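Local structure of phosphoenolpyruvate-protein phosphotransferase (Coxiella burnetii, 3TRC) at residues A[8-13]-A[145-150]; A[92-97]-A[135-140]; A[118-123]-A[154-159]. The protein probably transfers the phosphoryl group of phosphoenolpyruvate to a protein histidine with the help of magnesium, the piece described here being its GAF domain. One frame throughout, in Å; residues are numbered along the deposited sequence. Where two conformers were deposited one is given.

Contact 1 (A[8-13]-A[145-150])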
ATOM      1  N   LYS A   8       8.289  -3.772  -6.082  1.00 18.63           N
ATOM      2  CA  LYS A   8       8.776  -2.461  -6.487  1.00 23.90           C
ATOM      3  C   LYS A   8       7.743  -1.683  -7.302  1.00 21.67           C
ATOM      4  O   LYS A   8       7.706  -0.452  -7.261  1.00 24.16           O
ATOM      5  CB  LYS A   8      10.078  -2.598  -7.268  1.00 26.25           C
ATOM      6  CG  LYS A   8      11.204  -3.205  -6.460  1.00 29.94           C
ATOM      7  CD  LYS A   8      12.460  -3.297  -7.292  1.00 34.33           C
ATOM      8  CE  LYS A   8      13.605  -3.898  -6.500  1.00 37.40           C
ATOM      9  NZ  LYS A   8      14.658  -4.413  -7.414  1.00 40.04           N
ATOM     10  N   ILE A   9       6.912  -2.401  -8.047  1.00 21.00           N
ATOM     11  CA  ILE A   9       5.818  -1.768  -8.770  1.00 19.94           C
ATOM     12  C   ILE A   9       4.843  -1.180  -7.766  1.00 21.88           C
ATOM     13  O   ILE A   9       4.375  -0.055  -7.927  1.00 22.50           O
ATOM     14  CB  ILE A   9       5.075  -2.770  -9.665  1.00 19.28           C
ATOM     15  CG1 ILE A   9       5.999  -3.250 -10.780  1.00 20.39           C
ATOM     16  CG2 ILE A   9       3.791  -2.144 -10.237  1.00 21.26           C
ATOM     17  CD1 ILE A   9       5.527  -4.505 -11.471  1.00 19.69           C
ATOM     18  N   LEU A  10       4.548  -1.955  -6.730  1.00 20.47           N
ATOM     19  CA  LEU A  10       3.677  -1.505  -5.656  1.00 24.86           C
ATOM     20  C   LEU A  10       4.252  -0.237  -5.054  1.00 26.54           C
ATOM     21  O   LEU A  10       3.535   0.720  -4.776  1.00 25.24           O
ATOM     22  CB  LEU A  10       3.569  -2.575  -4.573  1.00 25.97           C
ATOM     23  CG  LEU A  10       2.248  -3.316  -4.425  1.00 29.93           C
ATOM     24  CD1 LEU A  10       2.226  -4.046  -3.090  1.00 31.66           C
ATOM     25  CD2 LEU A  10       1.073  -2.343  -4.531  1.00 27.29           C
ATOM     26  N   ARG A  11       5.564  -0.239  -4.852  1.00 26.32           N
ATOM     27  CA  ARG A  11       6.242   0.909  -4.278  1.00 29.49           C
ATOM     28  C   ARG A  11       5.987   2.160  -5.118  1.00 29.98           C
ATOM     29  O   ARG A  11       5.598   3.201  -4.593  1.00 34.15           O
ATOM     30  CB  ARG A  11       7.741   0.624  -4.181  1.00 33.19           C
ATOM     31  CG  ARG A  11       8.535   1.627  -3.369  1.00 37.56           C
ATOM     32  CD  ARG A  11      10.022   1.342  -3.515  1.00 39.26           C
ATOM     33  NE  ARG A  11      10.445   1.395  -4.914  1.00 40.48           N
ATOM     34  CZ  ARG A  11      11.514   0.772  -5.399  1.00 40.92           C
ATOM     35  NH1 ARG A  11      12.274   0.036  -4.600  1.00 42.14           N
ATOM     36  NH2 ARG A  11      11.821   0.877  -6.687  1.00 37.09           N
ATOM     37  N   GLN A  12       6.190   2.043  -6.428  1.00 28.58           N
ATOM     38  CA  GLN A  12       6.031   3.172  -7.342  1.00 28.19           C
ATOM     39  C   GLN A  12       4.577   3.630  -7.485  1.00 27.63           C
ATOM     40  O   GLN A  12       4.300   4.831  -7.489  1.00 25.70           O
ATOM     41  CB  GLN A  12       6.623   2.839  -8.718  1.00 31.14           C
ATOM     42  CG  GLN A  12       6.288   3.847  -9.820  1.00 31.79           C
ATOM     43  CD  GLN A  12       7.059   5.157  -9.699  1.00 34.27           C
ATOM     44  OE1 GLN A  12       8.043   5.251  -8.964  1.00 33.77           O
ATOM     45  NE2 GLN A  12       6.611   6.173 -10.427  1.00 34.95           N
ATOM     46  N   ILE A  13       3.652   2.680  -7.602  0.80 25.42           N
ATOM     47  CA  ILE A  13       2.247   3.033  -7.790  0.80 23.82           C
ATOM     48  C   ILE A  13       1.595   3.553  -6.509  0.80 24.49           C
ATOM     49  O   ILE A  13       0.732   4.424  -6.562  0.80 26.05           O
ATOM     50  CB  ILE A  13       1.422   1.866  -8.366  0.80 22.05           C
ATOM     51  CG1 ILE A  13       0.033   2.348  -8.770  0.80 20.71           C
ATOM     52  CG2 ILE A  13       1.307   0.731  -7.356  0.80 26.36           C
ATOM     53  CD1 ILE A  13      -0.743   1.335  -9.580  0.80 25.25           C
ATOM     54  N   GLU A 145      -1.833 -11.732  -8.370  1.00 12.08           N
ATOM     55  CA  GLU A 145      -3.056 -11.603  -7.598  1.00 13.21           C
ATOM     56  C   GLU A 145      -2.787 -10.865  -6.282  1.00 13.51           C
ATOM     57  O   GLU A 145      -3.523  -9.954  -5.927  1.00 15.37           O
ATOM     58  CB  GLU A 145      -3.709 -12.966  -7.348  1.00 13.77           C
ATOM     59  CG  GLU A 145      -5.037 -12.855  -6.614  1.00 14.72           C
ATOM     60  CD  GLU A 145      -5.746 -14.184  -6.445  1.00 19.35           C
ATOM     61  OE1 GLU A 145      -5.564 -15.079  -7.296  1.00 19.60           O
ATOM     62  OE2 GLU A 145      -6.498 -14.322  -5.457  1.00 22.29           O
ATOM     63  N   ALA A 146      -1.718 -11.241  -5.582  1.00 14.43           N
ATOM     64  CA  ALA A 146      -1.367 -10.594  -4.318  1.00 16.15           C
ATOM     65  C   ALA A 146      -1.122  -9.097  -4.511  1.00 16.78           C
ATOM     66  O   ALA A 146      -1.558  -8.266  -3.709  1.00 17.55           O
ATOM     67  CB  ALA A 146      -0.146 -11.268  -3.700  1.00 15.57           C
ATOM     68  N   PHE A 147      -0.422  -8.757  -5.583  1.00 13.67           N
ATOM     69  CA  PHE A 147      -0.186  -7.370  -5.942  1.00 16.50           C
ATOM     70  C   PHE A 147      -1.498  -6.619  -6.146  1.00 16.16           C
ATOM     71  O   PHE A 147      -1.715  -5.549  -5.578  1.00 18.44           O
ATOM     72  CB  PHE A 147       0.644  -7.308  -7.220  1.00 15.81           C
ATOM     73  CG  PHE A 147       0.713  -5.948  -7.827  1.00 22.13           C
ATOM     74  CD1 PHE A 147       1.576  -4.994  -7.323  1.00 24.87           C
ATOM     75  CD2 PHE A 147      -0.088  -5.621  -8.904  1.00 24.31           C
ATOM     76  CE1 PHE A 147       1.637  -3.740  -7.883  1.00 30.49           C
ATOM     77  CE2 PHE A 147      -0.028  -4.372  -9.462  1.00 29.07           C
ATOM     78  CZ  PHE A 147       0.832  -3.430  -8.956  1.00 30.68           C
ATOM     79  N   CYS A 148      -2.371  -7.190  -6.962  1.00 14.18           N
ATOM     80  CA  CYS A 148      -3.639  -6.541  -7.281  1.00 15.03           C
ATOM     81  C   CYS A 148      -4.569  -6.430  -6.068  1.00 16.31           C
ATOM     82  O   CYS A 148      -5.280  -5.436  -5.908  1.00 18.52           O
ATOM     83  CB  CYS A 148      -4.330  -7.268  -8.438  1.00 14.12           C
ATOM     84  SG  CYS A 148      -3.566  -7.069 -10.056  1.00 14.73           S
ATOM     85  N   VAL A 149      -4.572  -7.452  -5.219  1.00 15.63           N
ATOM     86  CA  VAL A 149      -5.391  -7.436  -4.014  1.00 16.67           C
ATOM     87  C   VAL A 149      -4.891  -6.368  -3.051  1.00 20.73           C
ATOM     88  O   VAL A 149      -5.671  -5.581  -2.515  1.00 20.47           O
ATOM     89  CB  VAL A 149      -5.421  -8.812  -3.325  1.00 17.75           C
ATOM     90  CG1 VAL A 149      -5.975  -8.698  -1.909  1.00 19.39           C
ATOM     91  CG2 VAL A 149      -6.238  -9.789  -4.150  1.00 15.66           C
ATOM     92  N   THR A 150      -3.579  -6.336  -2.843  1.00 19.59           N
ATOM     93  CA  THR A 150      -2.979  -5.347  -1.961  1.00 18.79           C
ATOM     94  C   THR A 150      -3.288  -3.947  -2.466  1.00 17.42           C
ATOM     95  O   THR A 150      -3.620  -3.046  -1.684  1.00 22.35           O
ATOM     96  CB  THR A 150      -1.448  -5.563  -1.849  1.00 16.68           C
ATOM     97  OG1 THR A 150      -1.201  -6.886  -1.366  1.00 22.85           O
ATOM     98  CG2 THR A 150      -0.840  -4.567  -0.885  1.00 21.08           C
TER
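Phe-147 meets Leu-10 with CD1 and CE1 of its ring, and Ile-9 with CE1 and CZ. The leucine and the phenylalanine slide past each other in opposite directions: Leu-10 CG sits 3.4 Å from Phe-147 CD1, Leu-10 CD2 lies near CE1 and CD1, and Leu-10 CA stands in the ring plane at the edge. The Ile-9 and Phe-147 side chains cross at about a right angle, Ile-9 touching with CG2, 3.5 Å from Phe-147 CZ. Phe-147 CG is anti to the backbone N (chi1 168°), which sets CG on the side of helix 3-19. That helix and helix 142-164 run nearly parallel here, with local axes 10.7 Å apart at an angle of 21°; helix 142-164 lies on the antiparallel sheet of the GAF fold, and helix 3-19 packs on it and on helix 23-37. The ring spans much of this separation and also touches Leu-34 of helix 23-37. One turn on, Leu-10 CD1 meets Thr-150 CG2 at 3.8 Å. Thr-150 OG1 donates a hydrogen bond to Ala-146 O (2.7 Å); Thr-150 N reaches that oxygen from the opposite face of its carbonyl plane. Leu-10 also packs on Leu-10 of the second subunit, and Thr-150 on that subunit's Arg-11.

Contact 2 (A[92-97]-A[135-140])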
ATOM      1  N   LEU A  92      -9.214 -16.550 -13.596  1.00 13.05           N
ATOM      2  CA  LEU A  92      -9.502 -17.564 -14.609  1.00 12.88           C
ATOM      3  C   LEU A  92      -8.569 -17.454 -15.808  1.00 16.00           C
ATOM      4  O   LEU A  92      -8.098 -16.369 -16.140  1.00 16.06           O
ATOM      5  CB  LEU A  92     -10.947 -17.416 -15.093  1.00 15.56           C
ATOM      6  CG  LEU A  92     -12.018 -17.393 -14.005  1.00 17.15           C
ATOM      7  CD1 LEU A  92     -13.358 -16.920 -14.564  1.00 19.39           C
ATOM      8  CD2 LEU A  92     -12.145 -18.756 -13.353  1.00 21.48           C
ATOM      9  N   ALA A  93      -8.326 -18.581 -16.470  1.00 17.15           N
ATOM     10  CA  ALA A  93      -7.527 -18.595 -17.689  1.00 15.95           C
ATOM     11  C   ALA A  93      -8.364 -18.275 -18.929  1.00 15.19           C
ATOM     12  O   ALA A  93      -7.847 -17.751 -19.914  1.00 16.84           O
ATOM     13  CB  ALA A  93      -6.838 -19.936 -17.857  1.00 14.92           C
ATOM     14  N   ASP A  94      -9.653 -18.593 -18.882  1.00 15.71           N
ATOM     15  CA  ASP A  94     -10.526 -18.351 -20.030  1.00 15.78           C
ATOM     16  C   ASP A  94     -11.931 -17.942 -19.585  1.00 17.47           C
ATOM     17  O   ASP A  94     -12.847 -18.770 -19.531  1.00 18.54           O
ATOM     18  CB  ASP A  94     -10.587 -19.601 -20.914  1.00 17.35           C
ATOM     19  CG  ASP A  94     -10.848 -19.279 -22.375  1.00 21.20           C
ATOM     20  OD1 ASP A  94     -11.365 -18.183 -22.680  1.00 21.76           O
ATOM     21  OD2 ASP A  94     -10.544 -20.140 -23.227  1.00 22.76           O
ATOM     22  N   ALA A  95     -12.091 -16.656 -19.285  1.00 16.01           N
ATOM     23  CA  ALA A  95     -13.346 -16.125 -18.754  1.00 14.45           C
ATOM     24  C   ALA A  95     -14.591 -16.463 -19.578  1.00 16.11           C
ATOM     25  O   ALA A  95     -15.620 -16.806 -19.009  1.00 17.07           O
ATOM     26  CB  ALA A  95     -13.243 -14.607 -18.543  1.00 14.38           C
ATOM     27  N   PRO A  96     -14.508 -16.355 -20.915  1.00 16.00           N
ATOM     28  CA  PRO A  96     -15.704 -16.628 -21.720  1.00 16.44           C
ATOM     29  C   PRO A  96     -16.265 -18.037 -21.533  1.00 19.21           C
ATOM     30  O   PRO A  96     -17.438 -18.258 -21.840  1.00 18.35           O
ATOM     31  CB  PRO A  96     -15.210 -16.428 -23.153  1.00 16.40           C
ATOM     32  CG  PRO A  96     -14.116 -15.416 -23.015  1.00 17.88           C
ATOM     33  CD  PRO A  96     -13.412 -15.814 -21.739  1.00 17.16           C
ATOM     34  N   LEU A  97     -15.455 -18.966 -21.033  1.00 17.34           N
ATOM     35  CA  LEU A  97     -15.932 -20.329 -20.806  1.00 18.35           C
ATOM     36  C   LEU A  97     -16.657 -20.488 -19.469  1.00 20.03           C
ATOM     37  O   LEU A  97     -17.298 -21.508 -19.230  1.00 22.57           O
ATOM     38  CB  LEU A  97     -14.784 -21.339 -20.905  1.00 21.30           C
ATOM     39  CG  LEU A  97     -13.967 -21.297 -22.199  1.00 25.66           C
ATOM     40  CD1 LEU A  97     -12.944 -22.422 -22.218  1.00 27.13           C
ATOM     41  CD2 LEU A  97     -14.884 -21.378 -23.411  1.00 26.92           C
ATOM     42  N   LEU A 135      -5.155 -11.073 -23.311  1.00 16.15           N
ATOM     43  CA  LEU A 135      -5.474 -11.842 -24.502  1.00 16.10           C
ATOM     44  C   LEU A 135      -5.095 -13.315 -24.352  1.00 18.03           C
ATOM     45  O   LEU A 135      -5.790 -14.191 -24.868  1.00 21.23           O
ATOM     46  CB  LEU A 135      -4.763 -11.232 -25.711  1.00 17.47           C
ATOM     47  CG  LEU A 135      -5.164  -9.793 -26.050  1.00 19.50           C
ATOM     48  CD1 LEU A 135      -4.138  -9.142 -26.968  1.00 21.37           C
ATOM     49  CD2 LEU A 135      -6.558  -9.745 -26.665  1.00 19.70           C
ATOM     50  N   GLU A 136      -3.995 -13.589 -23.652  1.00 15.11           N
ATOM     51  CA  GLU A 136      -3.554 -14.964 -23.457  1.00 18.89           C
ATOM     52  C   GLU A 136      -4.567 -15.689 -22.592  1.00 17.09           C
ATOM     53  O   GLU A 136      -5.164 -15.092 -21.690  1.00 16.05           O
ATOM     54  CB  GLU A 136      -2.182 -15.012 -22.775  1.00 24.20           C
ATOM     55  CG  GLU A 136      -1.041 -14.437 -23.597  1.00 35.08           C
ATOM     56  CD  GLU A 136      -0.445 -15.445 -24.559  1.00 44.00           C
ATOM     57  OE1 GLU A 136      -0.670 -16.660 -24.368  1.00 46.11           O
ATOM     58  OE2 GLU A 136       0.254 -15.024 -25.507  1.00 48.09           O
ATOM     59  N   SER A 137      -4.765 -16.973 -22.862  1.00 15.99           N
ATOM     60  CA  SER A 137      -5.638 -17.786 -22.024  1.00 16.88           C
ATOM     61  C   SER A 137      -4.851 -18.318 -20.828  1.00 18.24           C
ATOM     62  O   SER A 137      -4.672 -19.525 -20.664  1.00 16.54           O
ATOM     63  CB  SER A 137      -6.260 -18.934 -22.829  1.00 19.33           C
ATOM     64  OG  SER A 137      -7.146 -18.434 -23.818  1.00 23.70           O
ATOM     65  N   HIS A 138      -4.370 -17.392 -20.003  1.00 16.77           N
ATOM     66  CA  HIS A 138      -3.593 -17.721 -18.818  1.00 15.42           C
ATOM     67  C   HIS A 138      -4.258 -17.079 -17.630  1.00 15.24           C
ATOM     68  O   HIS A 138      -4.666 -15.921 -17.701  1.00 14.46           O
ATOM     69  CB  HIS A 138      -2.189 -17.119 -18.910  1.00 17.31           C
ATOM     70  CG  HIS A 138      -1.330 -17.728 -19.968  1.00 18.36           C
ATOM     71  ND1 HIS A 138      -0.041 -17.303 -20.213  1.00 23.33           N
ATOM     72  CD2 HIS A 138      -1.572 -18.727 -20.848  1.00 18.65           C
ATOM     73  CE1 HIS A 138       0.473 -18.016 -21.199  1.00 21.58           C
ATOM     74  NE2 HIS A 138      -0.436 -18.883 -21.606  1.00 19.20           N
ATOM     75  N   HIS A 139      -4.343 -17.794 -16.521  1.00 14.95           N
ATOM     76  CA  HIS A 139      -4.757 -17.124 -15.303  1.00 17.46           C
ATOM     77  C   HIS A 139      -3.612 -16.237 -14.813  1.00 14.43           C
ATOM     78  O   HIS A 139      -2.530 -16.216 -15.404  1.00 13.89           O
ATOM     79  CB  HIS A 139      -5.194 -18.124 -14.234  1.00 24.01           C
ATOM     80  CG  HIS A 139      -4.072 -18.920 -13.651  1.00 25.19           C
ATOM     81  ND1 HIS A 139      -3.627 -20.100 -14.208  1.00 27.40           N
ATOM     82  CD2 HIS A 139      -3.311 -18.712 -12.550  1.00 28.07           C
ATOM     83  CE1 HIS A 139      -2.638 -20.583 -13.477  1.00 27.19           C
ATOM     84  NE2 HIS A 139      -2.426 -19.759 -12.466  1.00 28.02           N
ATOM     85  N   PHE A 140      -3.865 -15.485 -13.750  1.00 14.23           N
ATOM     86  CA  PHE A 140      -2.853 -14.599 -13.192  1.00 13.11           C
ATOM     87  C   PHE A 140      -2.099 -15.283 -12.060  1.00 13.87           C
ATOM     88  O   PHE A 140      -2.698 -15.925 -11.198  1.00 16.81           O
ATOM     89  CB  PHE A 140      -3.484 -13.274 -12.741  1.00 12.33           C
ATOM     90  CG  PHE A 140      -3.936 -12.411 -13.888  1.00 13.36           C
ATOM     91  CD1 PHE A 140      -3.167 -11.337 -14.310  1.00 12.85           C
ATOM     92  CD2 PHE A 140      -5.116 -12.695 -14.565  1.00 14.15           C
ATOM     93  CE1 PHE A 140      -3.570 -10.552 -15.379  1.00 13.65           C
ATOM     94  CE2 PHE A 140      -5.530 -11.912 -15.625  1.00 14.38           C
ATOM     95  CZ  PHE A 140      -4.754 -10.841 -16.035  1.00 14.12           C
TER
HETATM   96  O   HOH W   1      -8.423 -19.758 -25.554  1.00 40.85           O
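Ala-93 and His-139 bring their backbones almost into contact, with CA atoms 3.9 Å apart, and Ala-93 CB rests against both His-139 N and Ser-137 O. Two carbonyls of the 92-97 segment face CA-H groups of the other loop. Ser-137 CA comes to 3.1 Å from Ala-93 O, although the angle of 124° at the hydrogen is strongly bent; His-139 CA approaches Leu-92 O at 3.5 Å and a straighter 148°. Ser-137 CB also lies against Ala-93 O, whereas His-138 N is near that oxygen at an angle too poor for a hydrogen bond. Of the His-139 side chain, CB makes the contact, packed against the Leu-92–Ala-93 peptide, and the imidazole extends off from it.

At the outer end, Asp-94 OD2 and Ser-137 OG stand 3.8 Å apart and share a water. The water donates to Asp-94 OD2 over 3.2 Å and bonds Ser-137 OG at an unusually short 2.5 Å.

Surrounding bonds probably set these positions. Ser-137 is the centre of an inverse gamma turn, which bends its loop beside Ala-93. Asp-94 OD1 is hydrogen-bonded to His-113 ND1, fixing the carboxylate from its other oxygen. Backbone bonds of Leu-92 with Phe-115, Ala-95 with His-113 and Glu-136 with Gly-114 tie both loops to strand 114-122 and the residues just before it.

With CA-H...O contacts and one water bridge as its polar links, this surface junction at the edge of the GAF sheet probably owes its shape more to those flanking anchors than to direct attraction between the loops.

Contact 3 (A[118-123]-A[154-159])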
ATOM      1  N   ILE A 118     -11.322  -8.501  -8.884  1.00 10.63           N
ATOM      2  CA  ILE A 118     -10.994  -8.281  -7.484  1.00 14.84           C
ATOM      3  C   ILE A 118     -11.977  -7.321  -6.824  1.00 13.96           C
ATOM      4  O   ILE A 118     -12.186  -6.204  -7.298  1.00 13.45           O
ATOM      5  CB  ILE A 118      -9.559  -7.729  -7.362  1.00 16.84           C
ATOM      6  CG1 ILE A 118      -8.566  -8.767  -7.882  1.00 23.92           C
ATOM      7  CG2 ILE A 118      -9.238  -7.332  -5.931  1.00 20.10           C
ATOM      8  CD1 ILE A 118      -7.150  -8.398  -7.648  1.00 27.62           C
ATOM      9  N   PRO A 119     -12.587  -7.750  -5.718  1.00 13.04           N
ATOM     10  CA  PRO A 119     -13.533  -6.864  -5.043  1.00 13.86           C
ATOM     11  C   PRO A 119     -12.791  -5.751  -4.323  1.00 15.75           C
ATOM     12  O   PRO A 119     -11.733  -5.976  -3.727  1.00 17.08           O
ATOM     13  CB  PRO A 119     -14.228  -7.794  -4.044  1.00 15.09           C
ATOM     14  CG  PRO A 119     -13.212  -8.842  -3.755  1.00 17.42           C
ATOM     15  CD  PRO A 119     -12.435  -9.040  -5.022  1.00 16.15           C
ATOM     16  N   ILE A 120     -13.334  -4.544  -4.413  1.00 13.04           N
ATOM     17  CA  ILE A 120     -12.762  -3.402  -3.712  1.00 13.46           C
ATOM     18  C   ILE A 120     -13.617  -3.164  -2.487  1.00 17.00           C
ATOM     19  O   ILE A 120     -14.755  -2.712  -2.596  1.00 15.09           O
ATOM     20  CB  ILE A 120     -12.731  -2.148  -4.603  1.00 12.32           C
ATOM     21  CG1 ILE A 120     -11.891  -2.418  -5.864  1.00 14.94           C
ATOM     22  CG2 ILE A 120     -12.182  -0.959  -3.822  1.00 12.39           C
ATOM     23  CD1 ILE A 120     -11.879  -1.275  -6.875  1.00 15.91           C
ATOM     24  N   ILE A 121     -13.070  -3.500  -1.322  1.00 17.77           N
ATOM     25  CA  ILE A 121     -13.841  -3.549  -0.091  1.00 17.72           C
ATOM     26  C   ILE A 121     -13.200  -2.681   0.981  1.00 20.20           C
ATOM     27  O   ILE A 121     -12.006  -2.796   1.261  1.00 21.71           O
ATOM     28  CB  ILE A 121     -13.938  -5.000   0.442  1.00 20.20           C
ATOM     29  CG1 ILE A 121     -14.525  -5.923  -0.628  1.00 22.83           C
ATOM     30  CG2 ILE A 121     -14.760  -5.051   1.730  1.00 18.94           C
ATOM     31  CD1 ILE A 121     -14.401  -7.401  -0.310  1.00 23.72           C
ATOM     32  N   GLU A 122     -14.003  -1.804   1.566  1.00 19.35           N
ATOM     33  CA  GLU A 122     -13.551  -0.957   2.656  1.00 21.03           C
ATOM     34  C   GLU A 122     -14.225  -1.420   3.932  1.00 26.95           C
ATOM     35  O   GLU A 122     -15.435  -1.270   4.089  1.00 23.22           O
ATOM     36  CB  GLU A 122     -13.897   0.504   2.378  1.00 22.26           C
ATOM     37  CG  GLU A 122     -13.680   1.432   3.561  1.00 26.17           C
ATOM     38  CD  GLU A 122     -12.213   1.671   3.861  1.00 30.09           C
ATOM     39  OE1 GLU A 122     -11.358   1.245   3.053  1.00 30.43           O
ATOM     40  OE2 GLU A 122     -11.918   2.289   4.905  1.00 31.88           O
ATOM     41  N   GLN A 123     -13.436  -1.997   4.833  1.00 31.78           N
ATOM     42  CA  GLN A 123     -13.950  -2.496   6.105  1.00 35.05           C
ATOM     43  C   GLN A 123     -15.258  -3.272   5.956  1.00 32.12           C
ATOM     44  O   GLN A 123     -16.231  -2.994   6.653  1.00 29.61           O
ATOM     45  CB  GLN A 123     -14.137  -1.344   7.091  1.00 39.56           C
ATOM     46  CG  GLN A 123     -12.838  -0.704   7.539  1.00 45.69           C
ATOM     47  CD  GLN A 123     -13.040   0.268   8.682  1.00 51.10           C
ATOM     48  OE1 GLN A 123     -12.266   0.290   9.636  1.00 51.79           O
ATOM     49  NE2 GLN A 123     -14.087   1.081   8.591  1.00 54.74           N
ATOM     50  N   HIS A 154      -5.829  -0.228  -1.151  1.00 19.20           N
ATOM     51  CA  HIS A 154      -5.500   1.185  -1.280  1.00 20.99           C
ATOM     52  C   HIS A 154      -6.632   1.901  -2.015  1.00 17.63           C
ATOM     53  O   HIS A 154      -7.085   2.964  -1.598  1.00 16.99           O
ATOM     54  CB  HIS A 154      -4.181   1.326  -2.047  1.00 25.35           C
ATOM     55  CG  HIS A 154      -3.486   2.638  -1.855  1.00 28.22           C
ATOM     56  ND1 HIS A 154      -4.028   3.680  -1.129  1.00 28.53           N
ATOM     57  CD2 HIS A 154      -2.287   3.079  -2.300  1.00 25.21           C
ATOM     58  CE1 HIS A 154      -3.193   4.701  -1.136  1.00 24.60           C
ATOM     59  NE2 HIS A 154      -2.127   4.365  -1.844  1.00 27.21           N
ATOM     60  N   LEU A 155      -7.087   1.313  -3.118  1.00 16.43           N
ATOM     61  CA  LEU A 155      -8.181   1.888  -3.894  1.00 15.21           C
ATOM     62  C   LEU A 155      -9.451   2.041  -3.063  1.00 13.64           C
ATOM     63  O   LEU A 155     -10.166   3.035  -3.190  1.00 16.78           O
ATOM     64  CB  LEU A 155      -8.458   1.042  -5.135  1.00 17.88           C
ATOM     65  CG  LEU A 155      -7.261   0.907  -6.082  1.00 21.65           C
ATOM     66  CD1 LEU A 155      -7.616   0.025  -7.263  1.00 20.64           C
ATOM     67  CD2 LEU A 155      -6.799   2.275  -6.554  1.00 26.03           C
ATOM     68  N   ALA A 156      -9.733   1.056  -2.216  1.00 14.24           N
ATOM     69  CA  ALA A 156     -10.902   1.125  -1.341  1.00 14.13           C
ATOM     70  C   ALA A 156     -10.825   2.345  -0.430  1.00 13.86           C
ATOM     71  O   ALA A 156     -11.809   3.072  -0.252  1.00 15.61           O
ATOM     72  CB  ALA A 156     -11.035  -0.154  -0.516  1.00 14.31           C
ATOM     73  N   ALA A 157      -9.650   2.575   0.147  1.00 15.31           N
ATOM     74  CA  ALA A 157      -9.459   3.714   1.035  1.00 17.81           C
ATOM     75  C   ALA A 157      -9.635   5.023   0.283  1.00 17.39           C
ATOM     76  O   ALA A 157     -10.241   5.963   0.788  1.00 18.63           O
ATOM     77  CB  ALA A 157      -8.081   3.660   1.690  1.00 17.61           C
ATOM     78  N   GLU A 158      -9.100   5.083  -0.929  1.00 18.28           N
ATOM     79  CA  GLU A 158      -9.210   6.287  -1.743  1.00 20.63           C
ATOM     80  C   GLU A 158     -10.662   6.588  -2.123  1.00 16.16           C
ATOM     81  O   GLU A 158     -11.105   7.733  -2.064  1.00 17.21           O
ATOM     82  CB  GLU A 158      -8.317   6.175  -2.979  1.00 21.27           C
ATOM     83  CG  GLU A 158      -6.831   6.018  -2.632  1.00 26.09           C
ATOM     84  CD  GLU A 158      -6.255   7.249  -1.948  1.00 33.30           C
ATOM     85  OE1 GLU A 158      -6.467   8.360  -2.465  1.00 33.43           O
ATOM     86  OE2 GLU A 158      -5.599   7.111  -0.891  1.00 36.91           O
ATOM     87  N   ILE A 159     -11.409   5.558  -2.504  1.00 15.04           N
ATOM     88  CA  ILE A 159     -12.821   5.727  -2.803  1.00 12.63           C
ATOM     89  C   ILE A 159     -13.624   6.135  -1.561  1.00 17.33           C
ATOM     90  O   ILE A 159     -14.466   7.033  -1.616  1.00 16.04           O
ATOM     91  CB  ILE A 159     -13.407   4.447  -3.425  1.00 14.97           C
ATOM     92  CG1 ILE A 159     -12.677   4.143  -4.738  1.00 13.70           C
ATOM     93  CG2 ILE A 159     -14.914   4.582  -3.624  1.00 15.13           C
ATOM     94  CD1 ILE A 159     -13.064   2.816  -5.387  1.00 16.85           C
TER
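Ile-120 and Ala-156 carry most of this contact, with Glu-122 next in buried surface. The CG2 methyl of Ile-120 does the touching: it sits against the helix backbone at Ala-156, 3.5 Å from Ala-156 CA, tighter than usual for two carbons, and 3.6 Å from Ala-156 CB. CG2 is anti to the backbone N of Ile-120, while CG1 lies beside that N (chi1 -59°). The same methyl meets Leu-155 CB at 4.4 Å and Ile-159 CD1 at 4.2 Å, so one branch of the isoleucine meets three helix residues.

Ala-156 points its CB at the strand, where the methyl touches both Ile-120 CG2 and the backbone carbonyl of Ile-121, with Ala-156 CB 3.3 Å from Ile-121 O. The small side chain permits a close approach, and the CA atoms of Ala-156 and Glu-122 are 5.2 Å apart.

Glu-122 flanks the alanine on the next inward-facing strand position. A chi2 of 72° turns its CD out of the extended line; Glu-122 OE1 of that carboxylate lies 3.6 Å from Ala-157 N, a proximity without a hydrogen bond. Beyond it lies the second subunit, whose Asn-18 packs on both Glu-122 and Ala-157.

Locally the strand and helix axes are 6.9 Å apart and cross at -52°. Ile-120 is paired through its backbone with Leu-127 and Gly-128 of strand 125-134, while Leu-155 and Ile-159 continue onto helix 23-37. The long C-terminal helix 142-164 is thereby seated on the antiparallel sheet, the helix-on-sheet layering of the GAF domain.

Contacts 1 and 3 share helix 142-164: contact 1 joins it to helix 3-19, contact 3 to strand 114-122. They meet where Ile-118 packs on Cys-148 and Val-149, and both reach the second subunit. Contact 1 is buried and contact 3 partly so; both are mainly apolar, but a large aromatic ring spans the gap between helices, whereas an alanine lets helix and sheet come close. Contact 2 lies at the surface, about 24 Å from contact 3 between centres and on the opposite side of the chain's centre. It joins two loops through backbone carbonyls and a water, and no other subunit of the assembly touches it.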